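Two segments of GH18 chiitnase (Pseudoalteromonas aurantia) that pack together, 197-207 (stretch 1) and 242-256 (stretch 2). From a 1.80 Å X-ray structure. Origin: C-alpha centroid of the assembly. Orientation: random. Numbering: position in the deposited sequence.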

ATOM      1  N   ASN A 197      -1.787  -8.667 -17.754  1.00 16.58           N
ATOM      2  CA  ASN A 197      -2.991  -8.863 -18.556  1.00 17.93           C
ATOM      3  C   ASN A 197      -3.767  -7.552 -18.541  1.00 17.00           C
ATOM      4  O   ASN A 197      -4.740  -7.401 -17.784  1.00 17.75           O
ATOM      5  CB  ASN A 197      -3.799 -10.034 -18.000  1.00 19.34           C
ATOM      6  CG  ASN A 197      -5.028 -10.348 -18.806  1.00 20.80           C
ATOM      7  OD1 ASN A 197      -5.457  -9.573 -19.659  1.00 23.32           O
ATOM      8  ND2 ASN A 197      -5.626 -11.503 -18.521  1.00 25.76           N
ATOM      9  N   PRO A 198      -3.376  -6.586 -19.378  1.00 17.30           N
ATOM     10  CA  PRO A 198      -3.962  -5.237 -19.271  1.00 17.55           C
ATOM     11  C   PRO A 198      -5.475  -5.204 -19.358  1.00 18.21           C
ATOM     12  O   PRO A 198      -6.115  -4.455 -18.610  1.00 18.78           O
ATOM     13  CB  PRO A 198      -3.333  -4.485 -20.457  1.00 19.14           C
ATOM     14  CG  PRO A 198      -2.120  -5.250 -20.816  1.00 20.02           C
ATOM     15  CD  PRO A 198      -2.386  -6.681 -20.470  1.00 20.76           C
ATOM     16  N   ASP A 199      -6.066  -5.971 -20.275  1.00 18.43           N
ATOM     17  CA  ASP A 199      -7.521  -5.971 -20.395  1.00 22.73           C
ATOM     18  C   ASP A 199      -8.177  -6.361 -19.078  1.00 16.52           C
ATOM     19  O   ASP A 199      -9.148  -5.728 -18.639  1.00 16.91           O
ATOM     20  CB  ASP A 199      -7.953  -6.922 -21.512  1.00 21.54           C
ATOM     21  CG  ASP A 199      -7.258  -6.630 -22.812  1.00 31.82           C
ATOM     22  OD1 ASP A 199      -6.781  -5.485 -22.967  1.00 29.20           O
ATOM     23  OD2 ASP A 199      -7.181  -7.538 -23.675  1.00 32.02           O
ATOM     24  N   GLN A 200      -7.651  -7.391 -18.426  1.00 18.20           N
ATOM     25  CA  GLN A 200      -8.215  -7.801 -17.146  1.00 19.48           C
ATOM     26  C   GLN A 200      -7.957  -6.749 -16.068  1.00 17.07           C
ATOM     27  O   GLN A 200      -8.807  -6.512 -15.202  1.00 16.26           O
ATOM     28  CB  GLN A 200      -7.641  -9.159 -16.746  1.00 19.29           C
ATOM     29  CG  GLN A 200      -8.177  -9.698 -15.438  1.00 19.64           C
ATOM     30  CD  GLN A 200      -9.649 -10.039 -15.522  1.00 28.11           C
ATOM     31  OE1 GLN A 200     -10.497  -9.362 -14.925  1.00 26.20           O
ATOM     32  NE2 GLN A 200      -9.967 -11.087 -16.276  1.00 23.55           N
ATOM     33  N   ILE A 201      -6.794  -6.096 -16.107  1.00 16.71           N
ATOM     34  CA  ILE A 201      -6.498  -5.080 -15.098  1.00 13.81           C
ATOM     35  C   ILE A 201      -7.460  -3.906 -15.233  1.00 14.86           C
ATOM     36  O   ILE A 201      -7.967  -3.375 -14.230  1.00 14.43           O
ATOM     37  CB  ILE A 201      -5.028  -4.629 -15.215  1.00 14.18           C
ATOM     38  CG1 ILE A 201      -4.086  -5.768 -14.824  1.00 12.98           C
ATOM     39  CG2 ILE A 201      -4.779  -3.379 -14.374  1.00 12.41           C
ATOM     40  CD1 ILE A 201      -2.653  -5.567 -15.321  1.00 12.74           C
ATOM     41  N   VAL A 202      -7.740  -3.493 -16.472  1.00 13.62           N
ATOM     42  CA  VAL A 202      -8.617  -2.349 -16.709  1.00 12.99           C
ATOM     43  C   VAL A 202     -10.042  -2.645 -16.254  1.00 14.28           C
ATOM     44  O   VAL A 202     -10.667  -1.840 -15.554  1.00 15.71           O
ATOM     45  CB  VAL A 202      -8.577  -1.948 -18.193  1.00 15.34           C
ATOM     46  CG1 VAL A 202      -9.682  -0.943 -18.496  1.00 14.68           C
ATOM     47  CG2 VAL A 202      -7.193  -1.362 -18.539  1.00 14.67           C
ATOM     48  N   SER A 203     -10.600  -3.776 -16.683  1.00 16.99           N
ATOM     49  CA  SER A 203     -11.983  -4.067 -16.309  1.00 16.69           C
ATOM     50  C   SER A 203     -12.112  -4.196 -14.798  1.00 16.52           C
ATOM     51  O   SER A 203     -13.049  -3.654 -14.199  1.00 15.97           O
ATOM     52  CB  SER A 203     -12.476  -5.332 -17.009  1.00 19.40           C
ATOM     53  OG  SER A 203     -11.685  -6.450 -16.662  1.00 25.20           O
ATOM     54  N   SER A 204     -11.160  -4.881 -14.163  1.00 16.70           N
ATOM     55  CA  SER A 204     -11.197  -5.012 -12.711  1.00 14.68           C
ATOM     56  C   SER A 204     -11.045  -3.662 -12.027  1.00 14.67           C
ATOM     57  O   SER A 204     -11.786  -3.358 -11.085  1.00 13.86           O
ATOM     58  CB  SER A 204     -10.119  -5.988 -12.237  1.00 15.59           C
ATOM     59  OG  SER A 204     -10.432  -7.319 -12.621  1.00 16.69           O
ATOM     60  N   TYR A 205     -10.089  -2.836 -12.478  1.00 14.77           N
ATOM     61  CA  TYR A 205      -9.949  -1.494 -11.917  1.00 12.71           C
ATOM     62  C   TYR A 205     -11.280  -0.742 -11.938  1.00 15.02           C
ATOM     63  O   TYR A 205     -11.694  -0.151 -10.933  1.00 14.71           O
ATOM     64  CB  TYR A 205      -8.876  -0.693 -12.668  1.00 13.04           C
ATOM     65  CG  TYR A 205      -8.737   0.691 -12.091  1.00 14.00           C
ATOM     66  CD1 TYR A 205      -7.922   0.920 -10.988  1.00 13.25           C
ATOM     67  CD2 TYR A 205      -9.467   1.757 -12.602  1.00 14.48           C
ATOM     68  CE1 TYR A 205      -7.807   2.182 -10.432  1.00 12.98           C
ATOM     69  CE2 TYR A 205      -9.371   3.019 -12.042  1.00 15.40           C
ATOM     70  CZ  TYR A 205      -8.542   3.224 -10.954  1.00 14.59           C
ATOM     71  OH  TYR A 205      -8.448   4.465 -10.390  1.00 16.48           O
ATOM     72  N   LEU A 206     -11.967  -0.749 -13.080  1.00 14.08           N
ATOM     73  CA  LEU A 206     -13.230  -0.024 -13.166  1.00 12.89           C
ATOM     74  C   LEU A 206     -14.254  -0.586 -12.182  1.00 15.84           C
ATOM     75  O   LEU A 206     -14.952   0.174 -11.498  1.00 17.28           O
ATOM     76  CB  LEU A 206     -13.760  -0.080 -14.597  1.00 16.94           C
ATOM     77  CG  LEU A 206     -12.885   0.616 -15.639  1.00 19.78           C
ATOM     78  CD1 LEU A 206     -13.387   0.306 -17.064  1.00 22.91           C
ATOM     79  CD2 LEU A 206     -12.857   2.113 -15.381  1.00 16.81           C
ATOM     80  N   ASN A 207     -14.343  -1.914 -12.089  1.00 14.73           N
ATOM     81  CA  ASN A 207     -15.243  -2.540 -11.121  1.00 17.25           C
ATOM     82  C   ASN A 207     -14.927  -2.086  -9.705  1.00 17.66           C
ATOM     83  O   ASN A 207     -15.839  -1.804  -8.909  1.00 17.94           O
ATOM     84  CB  ASN A 207     -15.135  -4.065 -11.213  1.00 16.95           C
ATOM     85  CG  ASN A 207     -15.742  -4.619 -12.476  1.00 22.62           C
ATOM     86  OD1 ASN A 207     -16.501  -3.936 -13.156  1.00 20.23           O
ATOM     87  ND2 ASN A 207     -15.425  -5.871 -12.789  1.00 20.68           N
ATOM     88  N   ASN A 242      -0.225   2.637 -22.455  1.00 14.27           N
ATOM     89  CA  ASN A 242      -1.146   2.602 -23.576  1.00 13.07           C
ATOM     90  C   ASN A 242      -2.206   1.509 -23.476  1.00 16.87           C
ATOM     91  O   ASN A 242      -3.198   1.576 -24.208  1.00 17.92           O
ATOM     92  CB  ASN A 242      -0.349   2.469 -24.876  1.00 16.39           C
ATOM     93  CG  ASN A 242       0.303   3.783 -25.278  1.00 17.34           C
ATOM     94  OD1 ASN A 242      -0.395   4.754 -25.598  1.00 18.93           O
ATOM     95  ND2 ASN A 242       1.638   3.831 -25.254  1.00 17.64           N
ATOM     96  N   GLU A 243      -2.045   0.522 -22.589  1.00 14.25           N
ATOM     97  CA  GLU A 243      -3.038  -0.533 -22.438  1.00 12.46           C
ATOM     98  C   GLU A 243      -3.705  -0.547 -21.072  1.00 15.31           C
ATOM     99  O   GLU A 243      -4.683  -1.287 -20.896  1.00 14.05           O
ATOM    100  CB  GLU A 243      -2.424  -1.917 -22.711  1.00 16.38           C
ATOM    101  CG  GLU A 243      -1.747  -2.024 -24.086  1.00 15.13           C
ATOM    102  CD  GLU A 243      -1.582  -3.456 -24.594  1.00 19.78           C
ATOM    103  OE1 GLU A 243      -2.447  -4.315 -24.307  1.00 18.07           O
ATOM    104  OE2 GLU A 243      -0.601  -3.719 -25.323  1.00 17.82           O
ATOM    105  N   VAL A 244      -3.228   0.252 -20.117  1.00 12.89           N
ATOM    106  CA  VAL A 244      -3.885   0.373 -18.820  1.00 13.00           C
ATOM    107  C   VAL A 244      -4.316   1.813 -18.576  1.00 14.32           C
ATOM    108  O   VAL A 244      -5.508   2.095 -18.408  1.00 13.85           O
ATOM    109  CB  VAL A 244      -2.960  -0.113 -17.687  1.00 13.89           C
ATOM    110  CG1 VAL A 244      -3.583   0.175 -16.328  1.00 14.61           C
ATOM    111  CG2 VAL A 244      -2.645  -1.584 -17.841  1.00 13.53           C
ATOM    112  N   ILE A 245      -3.337   2.725 -18.520  1.00 14.18           N
ATOM    113  CA  ILE A 245      -3.597   4.104 -18.116  1.00 12.45           C
ATOM    114  C   ILE A 245      -4.531   4.789 -19.107  1.00 16.54           C
ATOM    115  O   ILE A 245      -5.571   5.341 -18.735  1.00 16.22           O
ATOM    116  CB  ILE A 245      -2.276   4.877 -17.956  1.00 12.15           C
ATOM    117  CG1 ILE A 245      -1.514   4.389 -16.711  1.00 15.24           C
ATOM    118  CG2 ILE A 245      -2.547   6.373 -17.865  1.00 17.59           C
ATOM    119  CD1 ILE A 245      -0.142   5.014 -16.530  1.00 12.29           C
ATOM    120  N   LYS A 246      -4.169   4.785 -20.385  1.00 19.61           N
ATOM    121  CA  LYS A 246      -5.031   5.461 -21.350  1.00 20.79           C
ATOM    122  C   LYS A 246      -6.410   4.819 -21.461  1.00 19.20           C
ATOM    123  O   LYS A 246      -7.400   5.568 -21.466  1.00 19.72           O
ATOM    124  CB  LYS A 246      -4.322   5.567 -22.704  1.00 20.83           C
ATOM    125  CG  LYS A 246      -3.223   6.624 -22.649  1.00 23.76           C
ATOM    126  CD  LYS A 246      -2.617   6.949 -24.004  1.00 25.31           C
ATOM    127  CE  LYS A 246      -1.495   7.971 -23.863  1.00 24.82           C
ATOM    128  NZ  LYS A 246      -1.986   9.308 -23.416  1.00 32.13           N
ATOM    129  N   PRO A 247      -6.564   3.494 -21.513  1.00 17.40           N
ATOM    130  CA  PRO A 247      -7.930   2.940 -21.538  1.00 19.59           C
ATOM    131  C   PRO A 247      -8.756   3.296 -20.309  1.00 18.17           C
ATOM    132  O   PRO A 247      -9.972   3.496 -20.431  1.00 18.19           O
ATOM    133  CB  PRO A 247      -7.688   1.428 -21.654  1.00 18.58           C
ATOM    134  CG  PRO A 247      -6.347   1.320 -22.324  1.00 17.14           C
ATOM    135  CD  PRO A 247      -5.549   2.443 -21.723  1.00 17.64           C
ATOM    136  N   ILE A 248      -8.161   3.427 -19.134  1.00 15.91           N
ATOM    137  CA  ILE A 248      -8.926   3.812 -17.967  1.00 15.28           C
ATOM    138  C   ILE A 248      -9.317   5.299 -18.081  1.00 19.01           C
ATOM    139  O   ILE A 248     -10.423   5.680 -17.808  1.00 20.15           O
ATOM    140  CB  ILE A 248      -8.126   3.547 -16.681  1.00 15.25           C
ATOM    141  CG1 ILE A 248      -8.049   2.080 -16.383  1.00 14.50           C
ATOM    142  CG2 ILE A 248      -8.731   4.244 -15.494  1.00 17.88           C
ATOM    143  CD1 ILE A 248      -7.119   1.729 -15.254  1.00 15.75           C
ATOM    144  N   GLN A 249      -8.377   6.129 -18.499  1.00 17.22           N
ATOM    145  CA  GLN A 249      -8.646   7.540 -18.651  1.00 17.78           C
ATOM    146  C   GLN A 249      -9.756   7.831 -19.682  1.00 21.63           C
ATOM    147  O   GLN A 249     -10.416   8.814 -19.561  1.00 20.14           O
ATOM    148  CB  GLN A 249      -7.415   8.331 -19.019  1.00 19.80           C
ATOM    149  CG  GLN A 249      -6.363   8.421 -17.941  1.00 23.33           C
ATOM    150  CD  GLN A 249      -5.050   9.023 -18.455  1.00 23.26           C
ATOM    151  OE1 GLN A 249      -4.720   8.884 -19.571  1.00 22.00           O
ATOM    152  NE2 GLN A 249      -4.337   9.675 -17.598  1.00 23.81           N
ATOM    153  N   GLN A 250      -9.904   6.950 -20.668  1.00 22.18           N
ATOM    154  CA  GLN A 250     -10.923   7.088 -21.706  1.00 24.64           C
ATOM    155  C   GLN A 250     -12.297   6.859 -21.138  1.00 26.30           C
ATOM    156  O   GLN A 250     -13.215   7.524 -21.496  1.00 26.13           O
ATOM    157  CB  GLN A 250     -10.675   6.224 -22.982  1.00 27.00           C
ATOM    158  CG  GLN A 250     -10.309   4.759 -22.771  1.00 31.28           C
ATOM    159  CD  GLN A 250     -10.130   3.955 -24.062  1.00 37.06           C
ATOM    160  OE1 GLN A 250      -9.527   4.441 -24.992  1.00 38.34           O
ATOM    161  NE2 GLN A 250     -10.656   2.753 -24.118  1.00 41.68           N
ATOM    162  N   GLN A 251     -12.414   5.921 -20.218  1.00 24.75           N
ATOM    163  CA  GLN A 251     -13.690   5.598 -19.610  1.00 25.19           C
ATOM    164  C   GLN A 251     -14.064   6.201 -18.300  1.00 25.11           C
ATOM    165  O   GLN A 251     -15.191   6.218 -17.999  1.00 26.77           O
ATOM    166  CB  GLN A 251     -13.796   4.128 -19.386  1.00 26.58           C
ATOM    167  CG  GLN A 251     -13.775   3.311 -20.599  1.00 27.51           C
ATOM    168  CD  GLN A 251     -14.424   1.990 -20.344  1.00 30.88           C
ATOM    169  OE1 GLN A 251     -15.571   1.917 -19.877  1.00 32.10           O
ATOM    170  NE2 GLN A 251     -13.676   0.933 -20.605  1.00 26.77           N
ATOM    171  N   SER A 252     -13.094   6.657 -17.529  1.00 19.93           N
ATOM    172  CA  SER A 252     -13.295   7.161 -16.235  1.00 24.20           C
ATOM    173  C   SER A 252     -12.109   8.034 -15.882  1.00 23.93           C
ATOM    174  O   SER A 252     -11.444   8.533 -16.747  1.00 24.72           O
ATOM    175  CB  SER A 252     -13.330   5.903 -15.334  1.00 23.91           C
ATOM    176  OG  SER A 252     -13.346   6.159 -13.990  1.00 27.33           O
ATOM    177  N   SER A 253     -11.889   8.246 -14.612  1.00 22.62           N
ATOM    178  CA  SER A 253     -10.641   8.849 -14.191  1.00 23.56           C
ATOM    179  C   SER A 253      -9.804   7.774 -13.518  1.00 18.93           C
ATOM    180  O   SER A 253     -10.268   6.651 -13.274  1.00 15.19           O
ATOM    181  CB  SER A 253     -10.869  10.059 -13.272  1.00 23.04           C
ATOM    182  OG  SER A 253     -11.716   9.751 -12.186  1.00 31.98           O
ATOM    183  N   LEU A 254      -8.544   8.122 -13.270  1.00 19.46           N
ATOM    184  CA  LEU A 254      -7.556   7.201 -12.726  1.00 18.61           C
ATOM    185  C   LEU A 254      -7.031   7.791 -11.423  1.00 17.24           C
ATOM    186  O   LEU A 254      -6.427   8.871 -11.426  1.00 18.00           O
ATOM    187  CB  LEU A 254      -6.421   6.961 -13.727  1.00 15.44           C
ATOM    188  CG  LEU A 254      -5.237   6.111 -13.267  1.00 18.32           C
ATOM    189  CD1 LEU A 254      -5.706   4.778 -12.664  1.00 16.71           C
ATOM    190  CD2 LEU A 254      -4.256   5.871 -14.413  1.00 16.43           C
ATOM    191  N   GLY A 255      -7.276   7.091 -10.315  1.00 16.29           N
ATOM    192  CA  GLY A 255      -6.808   7.585  -9.033  1.00 14.01           C
ATOM    193  C   GLY A 255      -5.300   7.725  -8.963  1.00 16.38           C
ATOM    194  O   GLY A 255      -4.789   8.648  -8.323  1.00 13.99           O
ATOM    195  N   GLY A 256      -4.572   6.816  -9.590  1.00 14.29           N
ATOM    196  CA  GLY A 256      -3.131   6.961  -9.634  1.00 13.88           C
ATOM    197  C   GLY A 256      -2.434   5.650  -9.944  1.00 12.89           C
ATOM    198  O   GLY A 256      -3.064   4.641 -10.269  1.00 12.93           O
TER
HETATM  199  O   HOH W   1      -6.505  -2.551 -22.258  1.00 18.72           O
HETATM  200  O   HOH W   2      -5.158  -4.658 -24.886  1.00 32.53           O

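The one direct hydrogen bond between the two stretches joins a side chain to the backbone beyond the end of a helix: Gly255 N donates to Tyr205 OH over 2.9 Å at a nearly straight N-H...O angle of 170°. The amide meets the tyrosine near the plane of its ring, at the edge, so the phenol reaches past helix 242-251 and pins the loop that follows it. An ideal CB on Gly255 would lie at contact distance, 3.5 Å, from Tyr205 OH. On its way to the loop the same ring packs against aliphatic carbons, with Tyr205 CD2 3.5 Å from Ile248 CD1 and Tyr205 CZ 3.7 Å from Leu254 CD1; both methyls sit oblique to the ring.

Most of the rest is helix against helix. The axes of 198-207 and 242-251 approach to 8.8 Å and run in roughly the same direction, 32° apart, and the stretches bury 575 Å² in all. Backbones come nearest at the start of the first helix, where the CA atoms of Pro198 and Val244 are 5.6 Å apart. There Pro198 CB lies 3.5 Å from Glu243 O and 4.0 Å from Val244 CG2. One turn on, Val202 CG2 is 3.4 Å from the same Glu243 O, and both methyls of Val202 pack near Pro247 and Ile248, the closest pairs being Val202 CG2 to Pro247 CB at 4.2 Å and Val202 CG1 to Ile248 CG1 at 4.0 Å. Ile201 adds a looser contact, its CG2 4.2 Å from Val244 CG1.

Glu243 belongs to a wider pi-type turn at 242-245, and the helix is kinked at Pro247, whose ring nitrogen carries no hydrogen to bond the preceding turn. Water 1 serves Glu243 O instead, donating to it at 2.6 Å from its own O and to Asp199 OD1 at 3.0 Å. Water 2 donates to Asp199 OD1 at 2.6 Å and to Glu243 OE1 at 2.8 Å, so two carboxylates that would repel if both are charged are linked through solvent.

At the far end, Leu206 CD1 lies 3.6 Å from Gln251 NE2 and Leu206 CD2 3.8 Å from Ser252 CB, covering the point where the second helix gives way to loop. Ser252 OG bonds within its own stretch, donating to Ser253 O at 3.2 Å. The first helix is capped at its start by Asn197, whose OD1 accepts a weak bond from Gln200 N at 3.3 Å.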